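PDB 1VBL: pectate lyase 47 from Bacillus sp. TS-47, which is a thermostable, calcium-binding polysaccharide lyase of family 1 that cleaves pectate by an elimination reaction. Local coordinates for residues Phe150-Lys153 with Asn157-Ile160; Asp190-Glu195 with Ile200-Asn205; Gly230-Lys235 with Ile241-Asn246; Asp252-Ile257 with Asn277-Val282; Trp315-Gly318 with Gln322-Ala325. One frame throughout, in Å; residues are numbered along the deposited sequence.

Interaction 1: residues Phe150-Lys153 with Asn157-Ile160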
# COMPACT_ATOMS: atom_id res chain seq x y z
N PHE A 150 -9.60 -2.62 2.21
CA PHE A 150 -9.73 -3.99 2.67
C PHE A 150 -8.73 -4.26 3.78
O PHE A 150 -7.56 -3.90 3.68
CB PHE A 150 -9.48 -4.98 1.53
CG PHE A 150 -10.63 -5.09 0.57
CD1 PHE A 150 -11.89 -5.46 1.02
CD2 PHE A 150 -10.44 -4.82 -0.78
CE1 PHE A 150 -12.96 -5.56 0.13
CE2 PHE A 150 -11.50 -4.91 -1.68
CZ PHE A 150 -12.76 -5.29 -1.23
N LEU A 151 -9.21 -4.91 4.84
CA LEU A 151 -8.38 -5.25 5.98
C LEU A 151 -8.17 -6.76 5.92
O LEU A 151 -9.08 -7.55 6.18
CB LEU A 151 -9.09 -4.87 7.28
CG LEU A 151 -8.25 -4.32 8.43
CD1 LEU A 151 -7.62 -3.00 8.02
CD2 LEU A 151 -9.14 -4.11 9.66
N ILE A 152 -6.96 -7.16 5.54
CA ILE A 152 -6.61 -8.57 5.45
C ILE A 152 -5.84 -8.85 6.73
O ILE A 152 -4.61 -8.78 6.76
CB ILE A 152 -5.73 -8.83 4.21
CG1 ILE A 152 -6.45 -8.30 2.96
CG2 ILE A 152 -5.47 -10.32 4.04
CD1 ILE A 152 -5.63 -8.39 1.68
N LYS A 153 -6.58 -9.14 7.80
CA LYS A 153 -6.01 -9.35 9.11
C LYS A 153 -6.13 -10.76 9.69
O LYS A 153 -7.23 -11.30 9.81
CB LYS A 153 -6.62 -8.35 10.09
CG LYS A 153 -6.02 -8.39 11.48
CD LYS A 153 -6.58 -7.27 12.33
CE LYS A 153 -5.89 -7.19 13.68
NZ LYS A 153 -6.32 -5.96 14.41
N ASN A 157 -4.30 -16.95 2.44
CA ASN A 157 -4.78 -17.29 1.12
C ASN A 157 -5.85 -16.35 0.57
O ASN A 157 -7.04 -16.70 0.50
CB ASN A 157 -5.30 -18.73 1.14
CG ASN A 157 -5.46 -19.31 -0.23
OD1 ASN A 157 -4.67 -19.01 -1.12
ND2 ASN A 157 -6.47 -20.15 -0.40
N VAL A 158 -5.42 -15.16 0.15
CA VAL A 158 -6.33 -14.15 -0.37
C VAL A 158 -5.80 -13.56 -1.67
O VAL A 158 -4.62 -13.26 -1.80
CB VAL A 158 -6.52 -13.01 0.66
CG1 VAL A 158 -7.42 -11.92 0.09
CG2 VAL A 158 -7.11 -13.57 1.94
N ILE A 159 -6.70 -13.40 -2.63
CA ILE A 159 -6.36 -12.84 -3.93
C ILE A 159 -7.22 -11.61 -4.22
O ILE A 159 -8.44 -11.66 -4.11
CB ILE A 159 -6.61 -13.86 -5.07
CG1 ILE A 159 -5.68 -15.07 -4.92
CG2 ILE A 159 -6.40 -13.19 -6.42
CD1 ILE A 159 -5.84 -16.11 -6.02
N ILE A 160 -6.58 -10.50 -4.58
CA ILE A 160 -7.29 -9.27 -4.91
C ILE A 160 -6.80 -8.82 -6.28
O ILE A 160 -5.61 -8.56 -6.46
CB ILE A 160 -6.99 -8.14 -3.90
CG1 ILE A 160 -7.23 -8.64 -2.47
CG2 ILE A 160 -7.86 -6.92 -4.23
CD1 ILE A 160 -8.65 -9.05 -2.18
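Next to Val158, which packs on Ile152 across this contact, Asn157 OD1 is gripped by two backbone N-H groups, those of Thr22 and Gly23. Its amide nitrogen ND2 is hydrogen-bonded to Asn133. The fold is the right-handed parallel beta-helix of the pectate lyases. Residues 150-153 and 157-160 are successive strands of one coil, lying in different sheets with the hydrophobic interior between them. Asn157 stands at the start of the second strand segment.

The contact is apolar. Ile152 CA and Val158 CA are 8.1 Å apart, so only side chains bridge the gap. Ile152 is the central residue and uses both branches. Its short branch CG2 meets Val158 CG2 at 4.2 Å. Its long branch is extended, with CD1 anti to CA (chi2 175°), and this carries CD1 towards Ile160. Ile160 instead folds its own long branch back (chi2 -62°). Val158 and Ile160 are two residues apart on their strand and both turn inward, while Ile159 between them turns outward. Ile152 therefore faces a pair of inward side chains. Phe150 also points inward, but only loosely approaches the other strand.

Ile200 of the following coil packs on both Ile152 and Val158, and so continues the aliphatic row along the helix axis. The calcium ion is about 12 Å from the Ile152 side chain. The looser of the two touches runs from Ile152 CD1 to Ile160 CG1, at 4.5 Å.

Interaction 2: residues Asp190-Glu195 with Ile200-Asn205. With CA (calcium ion), chain B.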
# COMPACT_ATOMS: atom_id res chain seq x y z
N ASP A 190 -5.82 2.57 4.77
CA ASP A 190 -5.09 2.17 3.56
C ASP A 190 -6.10 1.51 2.64
O ASP A 190 -7.13 1.00 3.11
CB ASP A 190 -4.02 1.13 3.87
CG ASP A 190 -3.23 1.45 5.10
OD1 ASP A 190 -2.77 2.60 5.22
OD2 ASP A 190 -3.08 0.54 5.95
N SER A 191 -5.82 1.47 1.34
CA SER A 191 -6.74 0.81 0.41
C SER A 191 -6.70 -0.69 0.72
O SER A 191 -7.72 -1.37 0.67
CB SER A 191 -6.32 1.07 -1.04
OG SER A 191 -6.62 2.42 -1.40
N ILE A 192 -5.51 -1.18 1.04
CA ILE A 192 -5.32 -2.58 1.40
C ILE A 192 -4.31 -2.64 2.53
O ILE A 192 -3.18 -2.16 2.40
CB ILE A 192 -4.80 -3.44 0.22
CG1 ILE A 192 -5.87 -3.52 -0.87
CG2 ILE A 192 -4.45 -4.84 0.71
CD1 ILE A 192 -5.49 -4.40 -2.05
N SER A 193 -4.72 -3.23 3.65
CA SER A 193 -3.86 -3.37 4.81
C SER A 193 -3.73 -4.85 5.14
O SER A 193 -4.71 -5.52 5.45
CB SER A 193 -4.47 -2.62 6.00
OG SER A 193 -3.69 -2.82 7.17
N ILE A 194 -2.50 -5.35 5.05
CA ILE A 194 -2.21 -6.75 5.33
C ILE A 194 -1.52 -6.84 6.69
O ILE A 194 -0.40 -6.36 6.85
CB ILE A 194 -1.31 -7.32 4.22
CG1 ILE A 194 -2.00 -7.17 2.86
CG2 ILE A 194 -0.98 -8.78 4.50
CD1 ILE A 194 -1.15 -7.57 1.66
N GLU A 195 -2.20 -7.46 7.65
CA GLU A 195 -1.66 -7.59 9.00
C GLU A 195 -1.75 -9.03 9.51
O GLU A 195 -2.82 -9.62 9.51
CB GLU A 195 -2.44 -6.66 9.95
CG GLU A 195 -2.69 -5.27 9.38
CD GLU A 195 -3.61 -4.42 10.25
OE1 GLU A 195 -4.08 -3.37 9.75
OE2 GLU A 195 -3.86 -4.78 11.42
N ILE A 200 -0.80 -13.93 0.20
CA ILE A 200 -1.69 -12.92 -0.35
C ILE A 200 -1.15 -12.48 -1.71
O ILE A 200 0.03 -12.18 -1.84
CB ILE A 200 -1.75 -11.67 0.56
CG1 ILE A 200 -1.97 -12.09 2.02
CG2 ILE A 200 -2.86 -10.74 0.07
CD1 ILE A 200 -3.27 -12.85 2.28
N TRP A 201 -2.03 -12.43 -2.70
CA TRP A 201 -1.63 -12.01 -4.04
C TRP A 201 -2.44 -10.78 -4.42
O TRP A 201 -3.67 -10.84 -4.51
CB TRP A 201 -1.87 -13.14 -5.04
CG TRP A 201 -1.42 -12.84 -6.44
CD1 TRP A 201 -0.36 -12.06 -6.82
CD2 TRP A 201 -1.96 -13.39 -7.65
NE1 TRP A 201 -0.21 -12.09 -8.19
CE2 TRP A 201 -1.18 -12.90 -8.72
CE3 TRP A 201 -3.04 -14.25 -7.93
CZ2 TRP A 201 -1.44 -13.24 -10.05
CZ3 TRP A 201 -3.29 -14.59 -9.26
CH2 TRP A 201 -2.49 -14.09 -10.30
N ILE A 202 -1.75 -9.66 -4.62
CA ILE A 202 -2.37 -8.40 -5.01
C ILE A 202 -1.89 -8.18 -6.44
O ILE A 202 -0.73 -7.85 -6.66
CB ILE A 202 -1.88 -7.25 -4.12
CG1 ILE A 202 -2.13 -7.59 -2.64
CG2 ILE A 202 -2.55 -5.94 -4.53
CD1 ILE A 202 -3.58 -7.92 -2.32
N ASP A 203 -2.80 -8.34 -7.40
CA ASP A 203 -2.40 -8.26 -8.80
C ASP A 203 -3.34 -7.47 -9.72
O ASP A 203 -4.56 -7.54 -9.60
CB ASP A 203 -2.25 -9.70 -9.31
CG ASP A 203 -1.94 -9.79 -10.79
OD1 ASP A 203 -0.75 -9.72 -11.15
OD2 ASP A 203 -2.89 -9.93 -11.58
N HIS A 204 -2.74 -6.73 -10.66
CA HIS A 204 -3.50 -5.92 -11.62
C HIS A 204 -4.56 -5.01 -11.02
O HIS A 204 -5.70 -4.98 -11.47
CB HIS A 204 -4.14 -6.82 -12.69
CG HIS A 204 -3.20 -7.23 -13.78
ND1 HIS A 204 -2.48 -8.41 -13.74
CD2 HIS A 204 -2.85 -6.62 -14.93
CE1 HIS A 204 -1.73 -8.50 -14.82
NE2 HIS A 204 -1.93 -7.42 -15.56
N ASN A 205 -4.17 -4.25 -10.00
CA ASN A 205 -5.07 -3.29 -9.38
C ASN A 205 -4.45 -1.93 -9.64
O ASN A 205 -3.29 -1.84 -10.05
CB ASN A 205 -5.16 -3.53 -7.87
CG ASN A 205 -5.75 -4.88 -7.53
OD1 ASN A 205 -6.94 -5.14 -7.77
ND2 ASN A 205 -4.93 -5.75 -6.96
CA CA B . -1.16 1.88 7.19
O HOH W 1 -2.98 2.60 8.58
O HOH W 2 -0.62 -0.47 8.22
O HOH W 3 0.55 2.79 8.80
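Extended long branches on one strand meet folded ones on the other: chi2 is -177° in Ile192, which drives CD1 straight across the interior, whereas Ile202 bends its CD1 back with chi2 near -56°. The two side chains meet tip to tip, Ile192 CD1 lying 4.0 Å from Ile202 CD1. Ile194 is extended like Ile192, but Ile194 and Ile200 slide past each other, running in opposite directions. Ile194 CD1 comes to 3.9 Å from Ile200 CG2. The same methyl also reaches Ile202 CG1, at 4.4 Å.

This is the core of one coil of the parallel beta-helix. Strands 192-195 and 200-203 run nearly antiparallel (162°), yet their axes are 10.4 Å apart. They belong to different sheets that face each other through isoleucine side chains.

The polar groups look outward. Asp190, just before the first strand, chelates calcium with both carboxylate oxygens, OD1 and OD2 each 2.6 Å from the ion. Asp229, Asp233 and three waters complete the site. Ser193 OG donates to Glu195 OE1 on its anti lone pair, at 2.7 Å. On the far sheet His204 ND1 points in its ring plane at Asp203 OD2, 2.7 Å away, and meets it from above the carboxylate plane. Arg161 forms a salt bridge to the same oxygen.

The chemistry is thus divided. Isoleucines fill the interior by dispersion contacts alone. Outside, the positive calcium would offset the mutual repulsion of the gathered aspartates, and Arg161 probably favours a charged Asp203.

Interaction 3: residues Gly230-Lys235 with Ile241-Asn246. With CA (calcium ion), chain B.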
# COMPACT_ATOMS: atom_id res chain seq x y z
N GLY A 230 -1.51 4.58 3.80
CA GLY A 230 -0.89 3.73 2.79
C GLY A 230 -1.80 3.27 1.66
O GLY A 230 -3.03 3.26 1.78
N ALA A 231 -1.19 2.89 0.54
CA ALA A 231 -1.96 2.37 -0.58
C ALA A 231 -2.07 0.88 -0.28
O ALA A 231 -3.16 0.30 -0.30
CB ALA A 231 -1.21 2.59 -1.89
N LEU A 232 -0.93 0.28 0.02
CA LEU A 232 -0.85 -1.14 0.31
C LEU A 232 0.22 -1.36 1.37
O LEU A 232 1.41 -1.37 1.06
CB LEU A 232 -0.49 -1.90 -0.96
CG LEU A 232 -0.70 -3.41 -1.05
CD1 LEU A 232 -0.20 -3.89 -2.41
CD2 LEU A 232 0.03 -4.13 0.07
N ASP A 233 -0.19 -1.51 2.63
CA ASP A 233 0.77 -1.71 3.70
C ASP A 233 0.78 -3.15 4.20
O ASP A 233 -0.25 -3.83 4.20
CB ASP A 233 0.49 -0.75 4.86
CG ASP A 233 0.85 0.68 4.51
OD1 ASP A 233 1.69 0.89 3.61
OD2 ASP A 233 0.31 1.61 5.14
N ILE A 234 1.96 -3.59 4.62
CA ILE A 234 2.17 -4.95 5.09
C ILE A 234 2.90 -4.90 6.42
O ILE A 234 3.99 -4.34 6.52
CB ILE A 234 3.03 -5.72 4.05
CG1 ILE A 234 2.31 -5.71 2.70
CG2 ILE A 234 3.30 -7.14 4.53
CD1 ILE A 234 3.14 -6.24 1.55
N LYS A 235 2.31 -5.50 7.45
CA LYS A 235 2.94 -5.46 8.77
C LYS A 235 2.55 -6.60 9.69
O LYS A 235 1.78 -7.49 9.33
CB LYS A 235 2.60 -4.13 9.46
CG LYS A 235 1.12 -3.96 9.75
CD LYS A 235 0.83 -2.62 10.43
CE LYS A 235 -0.65 -2.48 10.77
NZ LYS A 235 -0.97 -1.18 11.43
N ILE A 241 3.93 -12.85 0.37
CA ILE A 241 3.07 -11.95 -0.37
C ILE A 241 3.65 -11.62 -1.74
O ILE A 241 4.85 -11.43 -1.87
CB ILE A 241 2.90 -10.64 0.41
CG1 ILE A 241 2.37 -10.94 1.81
CG2 ILE A 241 1.98 -9.68 -0.34
CD1 ILE A 241 2.31 -9.73 2.72
N THR A 242 2.79 -11.56 -2.76
CA THR A 242 3.23 -11.19 -4.10
C THR A 242 2.39 -10.01 -4.57
O THR A 242 1.16 -10.06 -4.58
CB THR A 242 3.08 -12.36 -5.10
OG1 THR A 242 4.02 -13.39 -4.78
CG2 THR A 242 3.35 -11.87 -6.53
N ILE A 243 3.08 -8.93 -4.93
CA ILE A 243 2.46 -7.69 -5.40
C ILE A 243 2.93 -7.53 -6.84
O ILE A 243 4.09 -7.18 -7.09
CB ILE A 243 2.94 -6.50 -4.55
CG1 ILE A 243 2.52 -6.71 -3.09
CG2 ILE A 243 2.38 -5.19 -5.10
CD1 ILE A 243 3.07 -5.67 -2.14
N SER A 244 2.03 -7.77 -7.79
CA SER A 244 2.41 -7.72 -9.19
C SER A 244 1.47 -7.00 -10.15
O SER A 244 0.26 -7.00 -9.97
CB SER A 244 2.61 -9.14 -9.70
OG SER A 244 1.43 -9.91 -9.49
N TYR A 245 2.07 -6.39 -11.17
CA TYR A 245 1.31 -5.69 -12.19
C TYR A 245 0.26 -4.70 -11.69
O TYR A 245 -0.83 -4.61 -12.26
CB TYR A 245 0.66 -6.71 -13.12
CG TYR A 245 1.66 -7.42 -14.01
CD1 TYR A 245 2.11 -6.82 -15.18
CD2 TYR A 245 2.16 -8.67 -13.68
CE1 TYR A 245 3.04 -7.45 -16.01
CE2 TYR A 245 3.10 -9.32 -14.50
CZ TYR A 245 3.52 -8.70 -15.66
OH TYR A 245 4.44 -9.31 -16.49
N ASN A 246 0.60 -3.96 -10.64
CA ASN A 246 -0.31 -2.96 -10.09
C ASN A 246 0.19 -1.58 -10.48
O ASN A 246 1.36 -1.39 -10.80
CB ASN A 246 -0.34 -3.03 -8.56
CG ASN A 246 -0.86 -4.35 -8.04
OD1 ASN A 246 -2.06 -4.64 -8.13
ND2 ASN A 246 0.04 -5.16 -7.50
CA CA B . -1.16 1.88 7.19
O HOH W 1 -2.98 2.60 8.58
O HOH W 2 -0.62 -0.47 8.22
O HOH W 3 0.55 2.79 8.80
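No flat group enters the facing row of Leu232, Ile234, Ile241 and Ile243; the planar side chains of these segments stand at its margins. The Asp233 carboxylate lies on the outer side, where OD2 binds calcium at 2.5 Å and OD1 accepts from Leu256 N. The Asn246 amide is held by backbone groups: OD1 accepts from Asn205 N, and ND2 donates to Ile202 O. This is consistent with a rung of the asparagine ladder known from pectate lyases.

Between these margins the packing is aliphatic and tip to tip. Leu232 CD1 meets Ile243 CD1 at 3.7 Å. Ile234 CD1 touches that same Ile243 methyl, also at 3.7 Å. Ile234 CG2 is 3.3 Å from Ile241 CD1, closer than usual van der Waals contact. Replacing Ile234 with an alanine would probably open a gap between the sheets, leaving Ile241 CD1 without its close partners and Ile243 CD1 packed on Leu232 alone among these residues.

Strands 232-235 and 241-244 are the facing walls of one beta-helix coil, with axes 10.7 Å apart. Ile194 and Ile202 pack on it from the preceding coil, and Val272 and Leu274 of strand 272-280 from the following one.

Interaction 4: residues Asp252-Ile257 with Asn277-Val282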
# COMPACT_ATOMS: atom_id res chain seq x y z
N ASP A 252 1.01 9.67 -1.64
CA ASP A 252 2.22 9.96 -0.87
C ASP A 252 2.96 8.70 -0.41
O ASP A 252 3.94 8.29 -1.04
CB ASP A 252 1.84 10.84 0.34
CG ASP A 252 3.02 11.16 1.22
OD1 ASP A 252 4.17 10.92 0.79
OD2 ASP A 252 2.80 11.66 2.35
N LYS A 253 2.49 8.09 0.68
CA LYS A 253 3.11 6.89 1.25
C LYS A 253 2.48 5.63 0.65
O LYS A 253 1.40 5.21 1.06
CB LYS A 253 2.92 6.90 2.77
CG LYS A 253 3.48 8.14 3.45
CD LYS A 253 3.30 8.06 4.96
CE LYS A 253 3.95 9.23 5.68
NZ LYS A 253 3.24 10.53 5.45
N VAL A 254 3.19 5.02 -0.29
CA VAL A 254 2.66 3.85 -0.98
C VAL A 254 2.66 2.52 -0.24
O VAL A 254 1.59 2.03 0.14
CB VAL A 254 3.39 3.66 -2.34
CG1 VAL A 254 2.81 2.46 -3.08
CG2 VAL A 254 3.25 4.92 -3.18
N THR A 255 3.83 1.93 -0.04
CA THR A 255 3.90 0.62 0.59
C THR A 255 4.91 0.44 1.72
O THR A 255 6.12 0.48 1.51
CB THR A 255 4.16 -0.48 -0.47
OG1 THR A 255 3.02 -0.58 -1.32
CG2 THR A 255 4.43 -1.83 0.20
N LEU A 256 4.38 0.22 2.91
CA LEU A 256 5.20 -0.01 4.09
C LEU A 256 5.27 -1.52 4.30
O LEU A 256 4.26 -2.22 4.19
CB LEU A 256 4.54 0.65 5.30
CG LEU A 256 5.24 0.59 6.66
CD1 LEU A 256 6.55 1.37 6.60
CD2 LEU A 256 4.33 1.19 7.72
N ILE A 257 6.47 -2.03 4.57
CA ILE A 257 6.65 -3.46 4.83
C ILE A 257 7.40 -3.51 6.16
O ILE A 257 8.62 -3.32 6.21
CB ILE A 257 7.47 -4.16 3.72
CG1 ILE A 257 6.71 -4.08 2.39
CG2 ILE A 257 7.73 -5.62 4.11
CD1 ILE A 257 7.42 -4.75 1.22
N ASN A 277 5.29 -3.57 -11.30
CA ASN A 277 4.36 -2.56 -10.82
C ASN A 277 4.76 -1.24 -11.45
O ASN A 277 5.93 -1.01 -11.76
CB ASN A 277 4.41 -2.46 -9.29
CG ASN A 277 3.92 -3.73 -8.62
OD1 ASN A 277 2.74 -4.08 -8.70
ND2 ASN A 277 4.83 -4.44 -7.96
N TYR A 278 3.77 -0.39 -11.65
CA TYR A 278 3.97 0.91 -12.26
C TYR A 278 3.81 1.98 -11.18
O TYR A 278 2.69 2.24 -10.73
CB TYR A 278 2.93 1.09 -13.37
CG TYR A 278 3.10 2.26 -14.31
CD1 TYR A 278 2.26 2.40 -15.41
CD2 TYR A 278 4.08 3.24 -14.11
CE1 TYR A 278 2.38 3.46 -16.30
CE2 TYR A 278 4.21 4.33 -14.99
CZ TYR A 278 3.35 4.43 -16.08
OH TYR A 278 3.44 5.47 -16.97
N TYR A 279 4.92 2.58 -10.75
CA TYR A 279 4.87 3.65 -9.75
C TYR A 279 4.98 4.95 -10.53
O TYR A 279 6.01 5.22 -11.16
CB TYR A 279 6.03 3.53 -8.76
CG TYR A 279 6.01 2.26 -7.94
CD1 TYR A 279 6.61 1.10 -8.41
CD2 TYR A 279 5.36 2.22 -6.70
CE1 TYR A 279 6.57 -0.08 -7.68
CE2 TYR A 279 5.31 1.04 -5.96
CZ TYR A 279 5.92 -0.11 -6.46
OH TYR A 279 5.89 -1.28 -5.73
N LYS A 280 3.93 5.75 -10.48
CA LYS A 280 3.91 7.01 -11.22
C LYS A 280 3.48 8.19 -10.37
O LYS A 280 2.37 8.25 -9.85
CB LYS A 280 2.97 6.89 -12.43
CG LYS A 280 2.87 8.16 -13.27
CD LYS A 280 2.02 7.91 -14.52
CE LYS A 280 1.85 9.17 -15.35
NZ LYS A 280 3.15 9.75 -15.79
N ASN A 281 4.40 9.15 -10.23
CA ASN A 281 4.14 10.35 -9.47
C ASN A 281 3.64 10.06 -8.05
O ASN A 281 2.56 10.52 -7.65
CB ASN A 281 3.15 11.24 -10.23
CG ASN A 281 3.71 11.68 -11.58
OD1 ASN A 281 4.91 11.87 -11.72
ND2 ASN A 281 2.83 11.85 -12.57
N VAL A 282 4.43 9.28 -7.32
CA VAL A 282 4.14 8.97 -5.93
C VAL A 282 5.32 9.56 -5.14
O VAL A 282 6.33 9.94 -5.73
CB VAL A 282 3.99 7.45 -5.68
CG1 VAL A 282 2.67 6.97 -6.27
CG2 VAL A 282 5.16 6.69 -6.31
O HOH W 4 3.86 -1.19 -3.78
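In the interior of the parallel beta-helix, Val254 is the residue through which segment 252-257 meets Tyr279, on strand 272-280, and Val282, just past the corner that follows it. Its two methyls do separate jobs. Val254 CG1 stands anti to the backbone N (chi1 -178°) and comes to the edge of the Tyr279 ring, close to its plane, with CE2 4.1 Å away. It is therefore an edge contact and not packing on a ring face. CG2 is turned to Val282, whose side chain crosses that of Val254 at about a right angle. Val254 CG2 is 3.6 Å from Val282 CB and 3.8 Å from Val282 CG1, a snug fit of branched side chains.

Val282 follows a corner at Asn281, so it approaches from a different direction than Tyr279 does. Val254 sits in the angle between them. Phe248 and Leu286 also pack on Val254. The Tyr279 ring lies nearly parallel to that of Tyr301 in the next coil and touches it.

At the start of segment 252-257, Lys253 NZ and its neighbour Asp252 OD2 form a salt bridge at 3.3 Å, with a weak hydrogen bond. The polar ends of the inward-facing side chains meet through a water bridge instead. Thr255 OG1, which also bonds to Leu232 O, shares a single water with the tyrosine hydroxyl. That water is 2.7 Å from Thr255 OG1 and 2.8 Å from Tyr279 OH.

Interaction 5: residues Trp315-Gly318 with Gln322-Ala325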
# COMPACT_ATOMS: atom_id res chain seq x y z
N TRP A 315 13.25 3.37 -2.66
CA TRP A 315 13.56 2.22 -1.82
C TRP A 315 14.03 2.58 -0.42
O TRP A 315 15.11 3.16 -0.24
CB TRP A 315 14.60 1.34 -2.51
CG TRP A 315 14.15 0.81 -3.84
CD1 TRP A 315 12.86 0.61 -4.25
CD2 TRP A 315 14.99 0.36 -4.91
NE1 TRP A 315 12.85 0.07 -5.52
CE2 TRP A 315 14.14 -0.09 -5.95
CE3 TRP A 315 16.38 0.30 -5.10
CZ2 TRP A 315 14.64 -0.61 -7.15
CZ3 TRP A 315 16.87 -0.21 -6.30
CH2 TRP A 315 16.00 -0.66 -7.31
N GLY A 316 13.22 2.23 0.57
CA GLY A 316 13.56 2.51 1.95
C GLY A 316 14.22 1.30 2.58
O GLY A 316 13.58 0.27 2.78
N VAL A 317 15.51 1.43 2.89
CA VAL A 317 16.26 0.35 3.50
C VAL A 317 16.16 0.50 5.02
O VAL A 317 16.84 1.34 5.62
CB VAL A 317 17.74 0.39 3.07
CG1 VAL A 317 18.53 -0.71 3.77
CG2 VAL A 317 17.85 0.22 1.56
N GLY A 318 15.28 -0.29 5.62
CA GLY A 318 15.08 -0.23 7.06
C GLY A 318 15.86 -1.28 7.81
O GLY A 318 16.59 -2.08 7.21
N GLN A 322 16.35 -7.11 3.87
CA GLN A 322 17.16 -7.89 2.94
C GLN A 322 16.57 -7.72 1.55
O GLN A 322 16.06 -8.66 0.94
CB GLN A 322 17.16 -9.36 3.35
CG GLN A 322 17.86 -9.63 4.68
CD GLN A 322 17.96 -11.11 5.00
OE1 GLN A 322 18.61 -11.87 4.28
NE2 GLN A 322 17.33 -11.53 6.09
N ILE A 323 16.65 -6.50 1.04
CA ILE A 323 16.14 -6.19 -0.28
C ILE A 323 17.04 -6.77 -1.37
O ILE A 323 18.26 -6.69 -1.29
CB ILE A 323 16.04 -4.66 -0.49
CG1 ILE A 323 14.99 -4.08 0.46
CG2 ILE A 323 15.70 -4.35 -1.95
CD1 ILE A 323 15.03 -2.57 0.58
N TYR A 324 16.42 -7.37 -2.38
CA TYR A 324 17.14 -7.93 -3.52
C TYR A 324 16.42 -7.32 -4.72
O TYR A 324 15.33 -7.76 -5.09
CB TYR A 324 17.03 -9.46 -3.52
CG TYR A 324 18.01 -10.16 -4.44
CD1 TYR A 324 17.88 -10.09 -5.83
CD2 TYR A 324 19.08 -10.89 -3.92
CE1 TYR A 324 18.78 -10.73 -6.68
CE2 TYR A 324 20.00 -11.54 -4.76
CZ TYR A 324 19.84 -11.46 -6.14
OH TYR A 324 20.74 -12.10 -6.97
N ALA A 325 17.02 -6.29 -5.31
CA ALA A 325 16.44 -5.57 -6.44
C ALA A 325 17.07 -5.94 -7.78
O ALA A 325 18.29 -5.92 -7.92
CB ALA A 325 16.54 -4.07 -6.21
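From CB, the Trp315 side chain sets out towards Ala325 on the facing strand of the parallel beta-helix. CG lies beside the backbone N (chi1 -60°), and this lays the indole across the space between the two walls. NE1, on the five-membered ring, is hydrogen-bonded to Tyr301 OH. The six-membered ring makes the contact. Its rim atoms CZ3 and CH2 come to 3.9 Å and 3.6 Å from Ala325 CB. The methyl sits over one face, 4.0 Å from the ring centroid and 28° off the ring normal. This is a CH-pi contact. Phe330 meets the indole edge-to-face.

Strands 315-318 and 322-325 are joined by a short turn and belong to different sheets. Their directions differ by 150°, and their axes are 8.2 Å apart at the closest. Near the turn Ile323 takes over the packing. Its long branch is extended, and CD1 reaches over to the first strand at Gly316 and Val317. Gly316 has no side chain there, and its backbone carbonyl is what the methyl meets. Met352 of the following coil packs on Trp315, Val317 and Ile323 alike.

The contact is buried hydrophobic packing, distant from the calcium site. Ile323 CD1 ends 3.9 Å from Gly316 O and 4.1 Å from Val317 CG2.

The five contacts follow one another in the chain as steps along the beta-helix. Interactions 1 and 2 have centres 6 Å apart and are joined by probable backbone hydrogen bonds, Phe150 N to Ser191 O at 2.7 Å and Ile152 N to Ser193 O at 2.8 Å. Interactions 2 and 3 are 5 Å apart between centres and share the calcium ion and its three waters; Asp190 OD1 is also 2.7 Å from Gly230 N. Interaction 4 adjoins interaction 3 through a probable hydrogen bond from Ile234 N to Leu256 O, 2.7 Å. Interaction 5 stands apart, its centre 14 Å from that of interaction 4 and 19 Å from that of interaction 2.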